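PDB 3HR6: putative surface-anchored fimbrial subunit from Corynebacterium diphtheriae, which forms the shaft of a cell-surface pilus as its major pilin, built of tandem Ig-like modules stabilised by isopeptide and disulfide bonds. Local coordinates for residues A[234-237]-A[238-242]. Residues are numbered along the deposited sequence; the frame is centred on the assembly and turned at random. Where two conformers were deposited one is given.
Sequences VQLA and GATLQ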
ATOM      1  N   VAL A 234       4.490   7.323  -7.855  1.00 11.34           N
ATOM      2  CA  VAL A 234       3.945   8.583  -8.391  1.00 10.55           C
ATOM      3  C   VAL A 234       4.370   9.670  -7.438  1.00  9.84           C
ATOM      4  O   VAL A 234       4.077   9.607  -6.262  1.00 11.75           O
ATOM      5  CB  VAL A 234       2.448   8.558  -8.486  1.00 10.42           C
ATOM      6  CG1 VAL A 234       1.928   9.993  -8.916  1.00 11.31           C
ATOM      7  CG2 VAL A 234       1.988   7.448  -9.458  1.00 10.93           C
ATOM      8  N   GLN A 235       5.029  10.692  -7.983  1.00 10.60           N
ATOM      9  CA  GLN A 235       5.608  11.705  -7.150  1.00 10.94           C
ATOM     10  C   GLN A 235       5.193  13.039  -7.682  1.00 11.44           C
ATOM     11  O   GLN A 235       5.340  13.294  -8.875  1.00 12.13           O
ATOM     12  CB  GLN A 235       7.108  11.552  -7.270  1.00 12.80           C
ATOM     13  CG  GLN A 235       7.903  12.240  -6.253  1.00 16.49           C
ATOM     14  CD  GLN A 235       9.271  11.588  -6.101  1.00 18.03           C
ATOM     15  OE1 GLN A 235       9.458  10.604  -5.332  1.00 21.23           O
ATOM     16  NE2 GLN A 235      10.209  12.106  -6.822  1.00 15.95           N
ATOM     17  N   LEU A 236       4.742  13.911  -6.802  1.00 10.22           N
ATOM     18  CA  LEU A 236       4.398  15.272  -7.178  1.00 11.90           C
ATOM     19  C   LEU A 236       5.528  16.237  -6.846  1.00 12.72           C
ATOM     20  O   LEU A 236       6.075  16.226  -5.759  1.00 14.24           O
ATOM     21  CB  LEU A 236       3.127  15.750  -6.482  1.00 11.43           C
ATOM     22  CG  LEU A 236       1.880  14.904  -6.683  1.00 15.06           C
ATOM     23  CD1 LEU A 236       0.716  15.403  -5.760  1.00 16.42           C
ATOM     24  CD2 LEU A 236       1.491  14.919  -8.146  1.00 18.39           C
ATOM     25  N   ALA A 237       5.808  17.123  -7.778  1.00 15.56           N
ATOM     26  CA  ALA A 237       6.863  18.124  -7.598  1.00 16.43           C
ATOM     27  C   ALA A 237       6.453  19.424  -8.287  1.00 17.52           C
ATOM     28  O   ALA A 237       5.326  19.537  -8.761  1.00 18.32           O
ATOM     29  CB  ALA A 237       8.181  17.596  -8.135  1.00 17.15           C
ATOM     30  N   GLY A 238       7.357  20.393  -8.347  1.00 18.88           N
ATOM     31  CA  GLY A 238       7.116  21.602  -9.140  1.00 19.58           C
ATOM     32  C   GLY A 238       5.908  22.398  -8.677  1.00 19.87           C
ATOM     33  O   GLY A 238       5.615  22.419  -7.487  1.00 21.43           O
ATOM     34  N   ALA A 239       5.194  23.016  -9.624  1.00 20.57           N
ATOM     35  CA  ALA A 239       4.063  23.923  -9.311  1.00 20.28           C
ATOM     36  C   ALA A 239       3.011  23.160  -8.504  1.00 19.57           C
ATOM     37  O   ALA A 239       2.484  23.657  -7.507  1.00 19.10           O
ATOM     38  CB  ALA A 239       3.434  24.481 -10.588  1.00 20.45           C
ATOM     39  N   THR A 240       2.729  21.945  -8.956  1.00 19.29           N
ATOM     40  CA  THR A 240       1.743  21.071  -8.331  1.00 18.59           C
ATOM     41  C   THR A 240       2.033  20.796  -6.863  1.00 18.81           C
ATOM     42  O   THR A 240       1.096  20.824  -6.039  1.00 17.96           O
ATOM     43  CB  THR A 240       1.625  19.734  -9.115  1.00 19.07           C
ATOM     44  OG1 THR A 240       1.251  20.014 -10.469  1.00 17.51           O
ATOM     45  CG2 THR A 240       0.564  18.830  -8.532  1.00 16.29           C
ATOM     46  N   LEU A 241       3.293  20.497  -6.518  1.00 18.21           N
ATOM     47  CA  LEU A 241       3.642  20.257  -5.123  1.00 17.20           C
ATOM     48  C   LEU A 241       3.517  21.546  -4.330  1.00 17.57           C
ATOM     49  O   LEU A 241       2.995  21.537  -3.213  1.00 17.40           O
ATOM     50  CB  LEU A 241       5.045  19.676  -4.980  1.00 17.18           C
ATOM     51  CG  LEU A 241       5.576  19.451  -3.563  1.00 16.25           C
ATOM     52  CD1 LEU A 241       4.801  18.361  -2.772  1.00 15.31           C
ATOM     53  CD2 LEU A 241       7.053  19.124  -3.644  1.00 17.67           C
ATOM     54  N   GLN A 242       3.992  22.640  -4.933  1.00 17.82           N
ATOM     55  CA  GLN A 242       3.971  23.977  -4.303  0.50 17.99           C
ATOM     56  C   GLN A 242       2.556  24.448  -3.978  1.00 17.35           C
ATOM     57  O   GLN A 242       2.353  25.147  -2.991  1.00 17.84           O
ATOM     58  CB  GLN A 242       4.652  25.036  -5.193  0.50 18.56           C
ATOM     59  CG  GLN A 242       6.101  25.363  -4.824  0.50 19.92           C
ATOM     60  CD  GLN A 242       6.225  26.263  -3.605  0.50 20.49           C
ATOM     61  OE1 GLN A 242       6.751  25.847  -2.579  0.50 22.80           O
ATOM     62  NE2 GLN A 242       5.746  27.503  -3.716  0.50 22.00           N
TER
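L241 folds back over the end of the strand that precedes its own helical turn, a compact example of a strand running straight into a single helical turn, with one backbone bond across the junction and a few apolar contacts. L241 N donates to A237 O at 3.2 Å, the i to i+4 bond of a helical turn. The same side chain lies against the strand end: L241 CB is 3.5 Å from A237 CA, and L241 CD2 3.7 Å from L236 O. With CG anti to the backbone N (chi1 176°), the L241 fork stands past A237, and its two methyls spread over L236 O. CD2 of L236 meets CG2 of T240 at 4.0 Å, a single methyl-to-methyl touch between buried side chains. G238 makes the bend at positive phi (61°), and its O accepts from Q242 N, continuing the turn.

In the second shell, T240 OG1 is hydrogen-bonded to D218 OD2, which probably helps to hold CG2 against L236, while L236 O accepts from N279 ND2. Strand 229-236 runs between 219-226 and 187-192 in the Cna-B-like module. L236 touches V219 of strand 219-226 and L252 of strand 251-259, a strand of another sheet, and helix 238-242 follows directly on strand 229-236, with L241 against F184 in a loop.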